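Local coordinates for pollen receptor-like kinase 3 (Arabidopsis thaliana, PDB 5WLS), which probably acts as a pollen receptor-like protein kinase, its leucine-rich-repeat ectodomain, similar to that of SERK co-receptors, lying outside the cell, at residues Ile35-Gln38 against Thr42-Gly45; Gly176-Thr181 against Ser201-Glu206; Asp61-Pro66 against Phe86-Leu91. All coordinates share one frame; numbering follows the deposited sequence.

Contact 1 (Ile35-Gln38 against Thr42-Gly45)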
ATOM      1  N   ILE A  35      -1.094 -16.926   6.507  1.00 50.73           N
ATOM      2  CA  ILE A  35       0.317 -16.640   6.707  1.00 49.49           C
ATOM      3  C   ILE A  35       1.196 -17.366   5.711  1.00 45.43           C
ATOM      4  O   ILE A  35       0.973 -18.536   5.387  1.00 49.32           O
ATOM      5  CB  ILE A  35       0.738 -16.819   8.169  1.00 59.86           C
ATOM      6  CG1 ILE A  35       0.032 -15.618   8.770  1.00 60.59           C
ATOM      7  CG2 ILE A  35       2.261 -16.744   8.396  1.00 73.77           C
ATOM      8  CD1 ILE A  35       0.320 -15.413  10.256  1.00 53.67           C
ATOM      9  N   TYR A  36       2.165 -16.619   5.201  1.00 48.47           N
ATOM     10  CA  TYR A  36       3.167 -17.103   4.280  1.00 54.88           C
ATOM     11  C   TYR A  36       4.504 -17.158   5.002  1.00 58.20           C
ATOM     12  O   TYR A  36       4.815 -16.319   5.852  1.00 58.29           O
ATOM     13  CB  TYR A  36       3.269 -16.185   3.060  1.00 54.35           C
ATOM     14  CG  TYR A  36       1.997 -16.077   2.232  1.00 53.91           C
ATOM     15  CD1 TYR A  36       1.352 -17.213   1.774  1.00 53.62           C
ATOM     16  CD2 TYR A  36       1.473 -14.833   1.864  1.00 47.29           C
ATOM     17  CE1 TYR A  36       0.207 -17.130   1.013  1.00 47.76           C
ATOM     18  CE2 TYR A  36       0.326 -14.744   1.093  1.00 45.64           C
ATOM     19  CZ  TYR A  36      -0.303 -15.897   0.672  1.00 48.05           C
ATOM     20  OH  TYR A  36      -1.444 -15.823  -0.093  1.00 50.58           O
ATOM     21  N   CYS A  37       5.298 -18.150   4.641  1.00 59.61           N
ATOM     22  CA  CYS A  37       6.567 -18.390   5.305  1.00 59.61           C
ATOM     23  C   CYS A  37       7.625 -18.663   4.256  1.00 55.61           C
ATOM     24  O   CYS A  37       7.389 -19.430   3.309  1.00 56.58           O
ATOM     25  CB  CYS A  37       6.483 -19.573   6.287  1.00 59.33           C
ATOM     26  SG  CYS A  37       5.477 -19.262   7.748  1.00 64.86           S
ATOM     27  N   GLN A  38       8.776 -18.005   4.414  1.00 60.58           N
ATOM     28  CA  GLN A  38       9.970 -18.387   3.690  1.00 68.30           C
ATOM     29  C   GLN A  38      10.470 -19.711   4.238  1.00 75.75           C
ATOM     30  O   GLN A  38      10.715 -19.869   5.449  1.00 74.83           O
ATOM     31  CB  GLN A  38      11.052 -17.307   3.797  1.00 74.85           C
ATOM     32  CG  GLN A  38      11.206 -16.474   2.532  1.00 84.22           C
ATOM     33  CD  GLN A  38      11.940 -15.179   2.791  1.00 89.72           C
ATOM     34  OE1 GLN A  38      13.007 -15.169   3.401  1.00 95.08           O
ATOM     35  NE2 GLN A  38      11.369 -14.073   2.324  1.00 80.11           N
ATOM     36  N   THR A  42      10.271 -19.315   8.445  1.00 70.34           N
ATOM     37  CA  THR A  42      10.105 -17.975   8.996  1.00 64.37           C
ATOM     38  C   THR A  42       8.977 -17.231   8.292  1.00 65.38           C
ATOM     39  O   THR A  42       8.676 -17.489   7.131  1.00 65.67           O
ATOM     40  CB  THR A  42      11.409 -17.172   8.900  1.00 64.60           C
ATOM     41  OG1 THR A  42      11.241 -15.896   9.531  1.00 72.27           O
ATOM     42  CG2 THR A  42      11.818 -16.976   7.449  1.00 64.73           C
ATOM     43  N   VAL A  43       8.339 -16.313   9.012  1.00 60.25           N
ATOM     44  CA  VAL A  43       7.168 -15.617   8.488  1.00 54.08           C
ATOM     45  C   VAL A  43       7.615 -14.520   7.528  1.00 56.25           C
ATOM     46  O   VAL A  43       8.492 -13.711   7.853  1.00 60.35           O
ATOM     47  CB  VAL A  43       6.318 -15.047   9.634  1.00 51.86           C
ATOM     48  CG1 VAL A  43       5.252 -14.108   9.092  1.00 49.69           C
ATOM     49  CG2 VAL A  43       5.681 -16.178  10.425  1.00 47.88           C
ATOM     50  N   SER A  44       7.005 -14.489   6.339  1.00 53.54           N
ATOM     51  CA  SER A  44       7.357 -13.534   5.292  1.00 51.01           C
ATOM     52  C   SER A  44       6.179 -12.724   4.760  1.00 51.22           C
ATOM     53  O   SER A  44       6.405 -11.688   4.113  1.00 53.34           O
ATOM     54  CB  SER A  44       8.027 -14.258   4.115  1.00 47.84           C
ATOM     55  OG  SER A  44       7.180 -15.271   3.600  1.00 48.95           O
ATOM     56  N   GLY A  45       4.947 -13.147   5.006  1.00 42.54           N
ATOM     57  CA  GLY A  45       3.788 -12.407   4.539  1.00 42.71           C
ATOM     58  C   GLY A  45       2.605 -12.615   5.454  1.00 41.29           C
ATOM     59  O   GLY A  45       2.482 -13.648   6.119  1.00 42.24           O
TER
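The aromatic ring of Tyr36 meets Gly45 by its edge, with Gly45 CA near the ring plane; the ring then leads away from Thr42-Gly45, and its OH is held by a hydrogen bond with ND1 of His47, further along the same strand. The flat amide of Gln38 brings NE2 to 3.8 Å from CB of Ser44, while Gln38 CB rests 3.7 Å from Thr42 CG2. On the face of Cys37 and Val43, Val43 CG2 lies 4.1 Å from Cys37 SG and 4.0 Å from Ile35 CG2.

The strands are antiparallel, with a classic beta bulge in which Ser44 and Gly45 both face Tyr36. Tyr36 O accepts a nearly straight bond from Ser44 N (2.9 Å, 176°) and a longer one from Gly45 N (3.3 Å), both from the same side of its carbonyl plane. With chi1 at 57°, Ser44 OG sits close enough to add a weak bond to Tyr36 O at 3.4 Å. Tyr36 N donates to Gly45 O, and Thr42 N to Gln38 O.

Two backbone N-H groups therefore grip one carbonyl oxygen at the bulge, with a weak third contribution from Ser44 OG, while the disulfide from Cys37 to Cys28 ties this edge hairpin covalently into the N-terminal cap of the leucine-rich-repeat solenoid.

Contact 2 (Gly176-Thr181 against Ser201-Glu206); sequences GEIPIT and SPLNIE
Ile178 and Ser201 bring the last turns of the leucine-rich-repeat solenoid against the C-terminal tail, which is closed by the disulfide between Cys199 and Cys207. The apolar part of the contact rests on Ile178, whose chain runs extended to CD1 (chi2 -180°). That methyl has two looser apolar neighbours in the tail: Pro202 CD is 4.3 Å from Ile178 CD1, and Leu203 CD1 is 4.4 Å from the same atom. Phe192 touches both Ile178 and Pro202, and Leu198 also packs on Ile178, so the isoleucine is buried among side chains of the chain's final stretch.

Close contact with a polar group is the larger element. Ser201 lays its CB 3.4 Å from Ile178 CD1, and its hydroxyl runs along CB, CG1 and CD1 of Ile178. The closest approach, 3.0 Å between Ser201 OG and Ile178 CD1, is unusually short for a hydroxyl and a methyl and is doubtful in detail.

Polar linkage comes through the backbone. Gly176 and Ile178 pair with Cys199 by main-chain hydrogen bonds, carrying the tail along the solenoid end. Beside them one ordered water donates to Ile178 O at 2.8 Å and accepts from Ser201 N, also at 2.8 Å, joining the two main chains.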
ATOM      1  N   GLY A 176      -2.750  19.161 -11.505  1.00 48.69           N
ATOM      2  CA  GLY A 176      -1.874  19.791 -12.476  1.00 60.97           C
ATOM      3  C   GLY A 176      -1.799  19.156 -13.850  1.00 54.06           C
ATOM      4  O   GLY A 176      -2.659  18.361 -14.238  1.00 47.54           O
ATOM      5  N   GLU A 177      -0.768  19.526 -14.606  1.00 53.94           N
ATOM      6  CA  GLU A 177      -0.406  18.776 -15.798  1.00 48.48           C
ATOM      7  C   GLU A 177       0.054  17.389 -15.376  1.00 46.47           C
ATOM      8  O   GLU A 177       0.800  17.245 -14.402  1.00 46.15           O
ATOM      9  CB  GLU A 177       0.719  19.488 -16.548  1.00 45.75           C
ATOM     10  CG  GLU A 177       1.179  18.776 -17.815  1.00 52.23           C
ATOM     11  CD  GLU A 177       2.504  19.302 -18.331  1.00 60.88           C
ATOM     12  OE1 GLU A 177       2.568  19.732 -19.501  1.00 60.86           O
ATOM     13  OE2 GLU A 177       3.461  19.359 -17.529  1.00 74.65           O
ATOM     14  N   ILE A 178      -0.394  16.367 -16.088  1.00 41.87           N
ATOM     15  CA  ILE A 178       0.156  15.041 -15.792  1.00 43.54           C
ATOM     16  C   ILE A 178       1.636  15.027 -16.160  1.00 49.91           C
ATOM     17  O   ILE A 178       1.998  15.435 -17.278  1.00 46.23           O
ATOM     18  CB  ILE A 178      -0.619  13.955 -16.535  1.00 45.33           C
ATOM     19  CG1 ILE A 178      -1.939  13.693 -15.809  1.00 52.95           C
ATOM     20  CG2 ILE A 178       0.202  12.675 -16.635  1.00 41.03           C
ATOM     21  CD1 ILE A 178      -2.783  12.640 -16.440  1.00 52.40           C
ATOM     22  N   PRO A 179       2.518  14.606 -15.256  1.00 48.96           N
ATOM     23  CA  PRO A 179       3.959  14.694 -15.525  1.00 49.02           C
ATOM     24  C   PRO A 179       4.344  13.891 -16.759  1.00 50.59           C
ATOM     25  O   PRO A 179       3.942  12.736 -16.920  1.00 49.10           O
ATOM     26  CB  PRO A 179       4.591  14.114 -14.253  1.00 50.59           C
ATOM     27  CG  PRO A 179       3.537  14.264 -13.198  1.00 52.47           C
ATOM     28  CD  PRO A 179       2.235  14.072 -13.913  1.00 51.35           C
ATOM     29  N   ILE A 180       5.126  14.517 -17.643  1.00 51.02           N
ATOM     30  CA  ILE A 180       5.585  13.810 -18.831  1.00 48.95           C
ATOM     31  C   ILE A 180       6.607  12.734 -18.485  1.00 42.20           C
ATOM     32  O   ILE A 180       6.842  11.830 -19.295  1.00 47.81           O
ATOM     33  CB  ILE A 180       6.158  14.785 -19.879  1.00 50.01           C
ATOM     34  CG1 ILE A 180       7.427  15.466 -19.361  1.00 51.08           C
ATOM     35  CG2 ILE A 180       5.110  15.813 -20.288  1.00 43.45           C
ATOM     36  CD1 ILE A 180       8.164  16.249 -20.425  1.00 56.22           C
ATOM     37  N   THR A 181       7.236  12.812 -17.306  1.00 35.52           N
ATOM     38  CA  THR A 181       8.022  11.685 -16.810  1.00 40.86           C
ATOM     39  C   THR A 181       7.192  10.408 -16.761  1.00 48.40           C
ATOM     40  O   THR A 181       7.741   9.305 -16.884  1.00 46.97           O
ATOM     41  CB  THR A 181       8.604  11.998 -15.430  1.00 46.72           C
ATOM     42  OG1 THR A 181       7.619  12.653 -14.624  1.00 49.98           O
ATOM     43  CG2 THR A 181       9.818  12.911 -15.569  1.00 44.98           C
ATOM     44  N   SER A 201      -1.255  15.096 -20.525  1.00 65.97           N
ATOM     45  CA  SER A 201      -1.680  13.733 -20.235  1.00 67.17           C
ATOM     46  C   SER A 201      -1.707  12.774 -21.414  1.00 57.94           C
ATOM     47  O   SER A 201      -1.310  13.122 -22.533  1.00 57.04           O
ATOM     48  CB  SER A 201      -3.088  13.766 -19.638  1.00 79.14           C
ATOM     49  OG  SER A 201      -3.192  14.691 -18.579  1.00 87.75           O
ATOM     50  N   PRO A 202      -2.114  11.523 -21.163  1.00 54.71           N
ATOM     51  CA  PRO A 202      -2.823  10.755 -22.197  1.00 44.67           C
ATOM     52  C   PRO A 202      -4.273  11.190 -22.374  1.00 49.12           C
ATOM     53  O   PRO A 202      -4.871  10.869 -23.410  1.00 60.17           O
ATOM     54  CB  PRO A 202      -2.741   9.308 -21.681  1.00 37.61           C
ATOM     55  CG  PRO A 202      -2.493   9.442 -20.207  1.00 40.71           C
ATOM     56  CD  PRO A 202      -1.660  10.672 -20.050  1.00 46.10           C
ATOM     57  N   LEU A 203      -4.861  11.880 -21.395  1.00 31.05           N
ATOM     58  CA  LEU A 203      -6.150  12.528 -21.595  1.00 46.09           C
ATOM     59  C   LEU A 203      -6.051  13.567 -22.708  1.00 41.86           C
ATOM     60  O   LEU A 203      -5.007  14.190 -22.922  1.00 47.23           O
ATOM     61  CB  LEU A 203      -6.642  13.176 -20.303  1.00 52.37           C
ATOM     62  CG  LEU A 203      -6.573  12.355 -19.012  1.00 66.54           C
ATOM     63  CD1 LEU A 203      -6.934  13.235 -17.821  1.00 63.21           C
ATOM     64  CD2 LEU A 203      -7.463  11.124 -19.086  1.00 82.09           C
ATOM     65  N   ASN A 204      -7.169  13.779 -23.405  1.00 46.76           N
ATOM     66  CA  ASN A 204      -7.208  14.625 -24.593  1.00 46.48           C
ATOM     67  C   ASN A 204      -7.517  16.082 -24.284  1.00 48.74           C
ATOM     68  O   ASN A 204      -8.163  16.753 -25.096  1.00 55.04           O
ATOM     69  CB  ASN A 204      -8.223  14.062 -25.588  1.00 51.31           C
ATOM     70  CG  ASN A 204      -9.615  13.970 -25.008  1.00 66.62           C
ATOM     71  OD1 ASN A 204      -9.808  14.197 -23.815  1.00 72.60           O
ATOM     72  ND2 ASN A 204     -10.589  13.622 -25.840  1.00 76.03           N
ATOM     73  N   ILE A 205      -7.067  16.595 -23.141  1.00 50.70           N
ATOM     74  CA  ILE A 205      -7.361  17.963 -22.733  1.00 58.25           C
ATOM     75  C   ILE A 205      -6.057  18.687 -22.417  1.00 59.50           C
ATOM     76  O   ILE A 205      -5.336  18.303 -21.488  1.00 58.65           O
ATOM     77  CB  ILE A 205      -8.306  18.013 -21.522  1.00 65.29           C
ATOM     78  CG1 ILE A 205      -9.698  17.509 -21.912  1.00 79.56           C
ATOM     79  CG2 ILE A 205      -8.407  19.427 -20.984  1.00 62.59           C
ATOM     80  CD1 ILE A 205     -10.542  17.088 -20.729  1.00 84.58           C
ATOM     81  N   GLU A 206      -5.749  19.717 -23.203  1.00 57.94           N
ATOM     82  CA  GLU A 206      -4.789  20.736 -22.803  1.00 60.30           C
ATOM     83  C   GLU A 206      -5.425  21.632 -21.739  1.00 73.03           C
ATOM     84  O   GLU A 206      -6.626  21.910 -21.809  1.00 91.86           O
ATOM     85  CB  GLU A 206      -4.383  21.555 -24.031  1.00 57.59           C
ATOM     86  CG  GLU A 206      -3.430  20.835 -24.973  1.00 58.26           C
ATOM     87  CD  GLU A 206      -3.246  21.570 -26.287  1.00 65.22           C
ATOM     88  OE1 GLU A 206      -4.209  22.215 -26.749  1.00 68.11           O
ATOM     89  OE2 GLU A 206      -2.138  21.496 -26.862  1.00 60.47           O
TER
HETATM   90  O   HOH W   1       1.423  14.627 -19.891  1.00 34.17           O

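Contact 3 (Asp61-Pro66 against Phe86-Leu91)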
ATOM      1  N   ASP A  61       4.769  -4.437  16.532  1.00 65.51           N
ATOM      2  CA  ASP A  61       4.597  -5.887  16.501  1.00 66.12           C
ATOM      3  C   ASP A  61       5.150  -6.480  15.210  1.00 65.22           C
ATOM      4  O   ASP A  61       5.829  -7.513  15.232  1.00 74.40           O
ATOM      5  CB  ASP A  61       3.120  -6.249  16.662  1.00 68.49           C
ATOM      6  CG  ASP A  61       2.572  -5.869  18.023  1.00 73.96           C
ATOM      7  OD1 ASP A  61       3.359  -5.823  18.992  1.00 77.47           O
ATOM      8  OD2 ASP A  61       1.353  -5.624  18.126  1.00 76.91           O
ATOM      9  N   LEU A  62       4.875  -5.837  14.071  1.00 51.67           N
ATOM     10  CA  LEU A  62       5.329  -6.375  12.792  1.00 51.18           C
ATOM     11  C   LEU A  62       6.827  -6.191  12.585  1.00 56.60           C
ATOM     12  O   LEU A  62       7.411  -6.890  11.750  1.00 63.37           O
ATOM     13  CB  LEU A  62       4.569  -5.721  11.635  1.00 55.33           C
ATOM     14  CG  LEU A  62       3.039  -5.759  11.623  1.00 50.54           C
ATOM     15  CD1 LEU A  62       2.510  -5.044  10.386  1.00 47.88           C
ATOM     16  CD2 LEU A  62       2.512  -7.186  11.690  1.00 42.74           C
ATOM     17  N   LYS A  63       7.461  -5.272  13.317  1.00 54.21           N
ATOM     18  CA  LYS A  63       8.909  -5.128  13.233  1.00 61.00           C
ATOM     19  C   LYS A  63       9.642  -6.317  13.834  1.00 64.70           C
ATOM     20  O   LYS A  63      10.804  -6.553  13.486  1.00 67.15           O
ATOM     21  CB  LYS A  63       9.364  -3.846  13.934  1.00 58.94           C
ATOM     22  CG  LYS A  63       9.237  -2.589  13.091  1.00 67.29           C
ATOM     23  CD  LYS A  63       9.416  -1.339  13.937  1.00 71.20           C
ATOM     24  CE  LYS A  63      10.888  -1.065  14.216  1.00 70.85           C
ATOM     25  NZ  LYS A  63      11.091   0.238  14.912  1.00 67.63           N
ATOM     26  N   ASP A  64       8.994  -7.070  14.720  1.00 61.47           N
ATOM     27  CA  ASP A  64       9.620  -8.230  15.336  1.00 72.09           C
ATOM     28  C   ASP A  64       9.587  -9.467  14.437  1.00 73.12           C
ATOM     29  O   ASP A  64      10.020 -10.539  14.874  1.00 81.72           O
ATOM     30  CB  ASP A  64       8.956  -8.525  16.684  1.00 77.21           C
ATOM     31  CG  ASP A  64       9.121  -7.407  17.683  1.00 76.56           C
ATOM     32  OD1 ASP A  64      10.107  -6.649  17.581  1.00 77.15           O
ATOM     33  OD2 ASP A  64       8.247  -7.284  18.571  1.00 72.64           O
ATOM     34  N   LEU A  65       9.087  -9.344  13.197  1.00 69.73           N
ATOM     35  CA  LEU A  65       9.239 -10.351  12.151  1.00 64.63           C
ATOM     36  C   LEU A  65      10.317  -9.886  11.188  1.00 65.74           C
ATOM     37  O   LEU A  65      10.049  -9.035  10.326  1.00 67.32           O
ATOM     38  CB  LEU A  65       7.921 -10.584  11.406  1.00 59.48           C
ATOM     39  CG  LEU A  65       6.661 -10.832  12.219  1.00 58.97           C
ATOM     40  CD1 LEU A  65       5.417 -10.822  11.345  1.00 59.21           C
ATOM     41  CD2 LEU A  65       6.890 -12.265  12.729  1.00 59.85           C
ATOM     42  N   PRO A  66      11.536 -10.432  11.261  1.00 63.53           N
ATOM     43  CA  PRO A  66      12.651  -9.835  10.511  1.00 60.41           C
ATOM     44  C   PRO A  66      12.641 -10.122   9.026  1.00 62.11           C
ATOM     45  O   PRO A  66      13.319  -9.400   8.283  1.00 61.00           O
ATOM     46  CB  PRO A  66      13.890 -10.451  11.182  1.00 62.92           C
ATOM     47  CG  PRO A  66      13.418 -11.759  11.696  1.00 56.74           C
ATOM     48  CD  PRO A  66      11.978 -11.546  12.116  1.00 53.22           C
ATOM     49  N   PHE A  86       6.774   2.419   6.757  1.00 39.82           N
ATOM     50  CA  PHE A  86       8.182   2.629   6.441  1.00 49.16           C
ATOM     51  C   PHE A  86       9.123   2.097   7.513  1.00 53.24           C
ATOM     52  O   PHE A  86      10.334   2.043   7.277  1.00 60.18           O
ATOM     53  CB  PHE A  86       8.452   4.119   6.219  1.00 49.85           C
ATOM     54  CG  PHE A  86       7.981   4.997   7.342  1.00 54.31           C
ATOM     55  CD1 PHE A  86       6.735   5.599   7.291  1.00 52.91           C
ATOM     56  CD2 PHE A  86       8.789   5.230   8.445  1.00 45.98           C
ATOM     57  CE1 PHE A  86       6.301   6.413   8.319  1.00 49.33           C
ATOM     58  CE2 PHE A  86       8.358   6.040   9.477  1.00 45.25           C
ATOM     59  CZ  PHE A  86       7.114   6.633   9.414  1.00 47.24           C
ATOM     60  N   LYS A  87       8.605   1.711   8.676  1.00 53.59           N
ATOM     61  CA  LYS A  87       9.419   1.105   9.720  1.00 54.50           C
ATOM     62  C   LYS A  87       9.744  -0.356   9.445  1.00 61.07           C
ATOM     63  O   LYS A  87      10.544  -0.947  10.178  1.00 60.35           O
ATOM     64  CB  LYS A  87       8.707   1.254  11.061  1.00 47.84           C
ATOM     65  CG  LYS A  87       8.765   2.659  11.638  1.00 52.01           C
ATOM     66  CD  LYS A  87       7.566   2.899  12.536  1.00 49.18           C
ATOM     67  CE  LYS A  87       7.870   3.828  13.706  1.00 58.22           C
ATOM     68  NZ  LYS A  87       8.666   5.044  13.384  1.00 66.95           N
ATOM     69  N   LEU A  88       9.160  -0.945   8.407  1.00 58.90           N
ATOM     70  CA  LEU A  88       9.486  -2.305   8.021  1.00 55.96           C
ATOM     71  C   LEU A  88      10.442  -2.258   6.841  1.00 64.98           C
ATOM     72  O   LEU A  88      10.010  -1.952   5.718  1.00 59.87           O
ATOM     73  CB  LEU A  88       8.219  -3.075   7.665  1.00 50.18           C
ATOM     74  CG  LEU A  88       7.119  -2.853   8.705  1.00 46.24           C
ATOM     75  CD1 LEU A  88       5.752  -3.315   8.221  1.00 48.12           C
ATOM     76  CD2 LEU A  88       7.499  -3.556   9.996  1.00 49.15           C
ATOM     77  N   PRO A  89      11.731  -2.554   7.031  1.00 71.96           N
ATOM     78  CA  PRO A  89      12.728  -2.222   6.000  1.00 72.01           C
ATOM     79  C   PRO A  89      12.710  -3.101   4.753  1.00 62.37           C
ATOM     80  O   PRO A  89      13.025  -2.621   3.660  1.00 61.72           O
ATOM     81  CB  PRO A  89      14.057  -2.364   6.757  1.00 79.38           C
ATOM     82  CG  PRO A  89      13.771  -3.352   7.848  1.00 75.32           C
ATOM     83  CD  PRO A  89      12.344  -3.105   8.255  1.00 72.70           C
ATOM     84  N   GLY A  90      12.341  -4.370   4.883  1.00 54.43           N
ATOM     85  CA  GLY A  90      12.338  -5.266   3.743  1.00 55.37           C
ATOM     86  C   GLY A  90      10.991  -5.403   3.070  1.00 60.16           C
ATOM     87  O   GLY A  90      10.771  -6.364   2.329  1.00 66.54           O
ATOM     88  N   LEU A  91      10.076  -4.471   3.313  1.00 52.17           N
ATOM     89  CA  LEU A  91       8.732  -4.636   2.782  1.00 44.01           C
ATOM     90  C   LEU A  91       8.753  -4.463   1.271  1.00 45.01           C
ATOM     91  O   LEU A  91       9.328  -3.502   0.749  1.00 42.05           O
ATOM     92  CB  LEU A  91       7.778  -3.630   3.423  1.00 47.76           C
ATOM     93  CG  LEU A  91       6.291  -3.904   3.201  1.00 52.53           C
ATOM     94  CD1 LEU A  91       5.825  -5.004   4.135  1.00 50.35           C
ATOM     95  CD2 LEU A  91       5.477  -2.647   3.458  1.00 60.03           C
TER
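Leu62, near the end of helix 59-63, has its bond from CA to CB pointing toward Phe86-Leu91, and CB meets Leu88 CD2 at 4.0 Å. The same methyl lies against the peptide that follows, 3.8 Å from Leu62 C and 3.7 Å from Lys63 N, so a single branch of Leu88 packs on both the side chain and the backbone of the helix end. Leu88 CG is anti to its own carbonyl carbon (chi1 -46°), and from there the end of the side chain comes nearer to the helix than its first bond suggests. Both leucines also touch Ile71 of strand 70-72, which places them in the interior.

Lys63, next along, contributes its aliphatic chain. Its CG is 3.7 Å from Leu88 CD2 and 3.6 Å from Lys87 O, a van der Waals approach to the carbonyl. Further out, Lys63 CD meets Lys87 CB at 3.9 Å. The two lysine chains cross at an angle, and their charged ends stay apart, with NZ of Lys63 5.6 Å from NZ of Lys87. Glu60 forms a long, weak ion pair with Lys63, which may offset part of the like charge.

Past Lys63 the chain continues through Leu65 and Pro66, a Leu-Pro pair that recurs 23 residues later as Leu88 and Pro89, consistent with the repeat. Leu62 and Leu88, both on Ile71, pack between neighbouring turns, as in the leucine-rich-repeat solenoid.

Along the chain the order is contact 1, contact 3, contact 2, and they trace the solenoid from its N-terminal end to its C-terminal one. Contacts 1 and 3 are neighbours, with centres 13 Å apart; strand 42-47 is followed by helix 59-63, and Val43 CG1 packs 4.0 Å from Leu65 CD1. Contact 2 lies on the opposite side of the chain's centre, its centre 41 Å from that of contact 1 and 37 Å from that of contact 3. The eight-stranded sheet spans this distance: contact 1 forms one edge, and the tail of contact 2 follows the other edge strand, 189-191. Each end carries a disulfide, Cys28-Cys37 and Cys199-Cys207, consistent with capping an elongated ectodomain, whereas contact 3 joins successive turns.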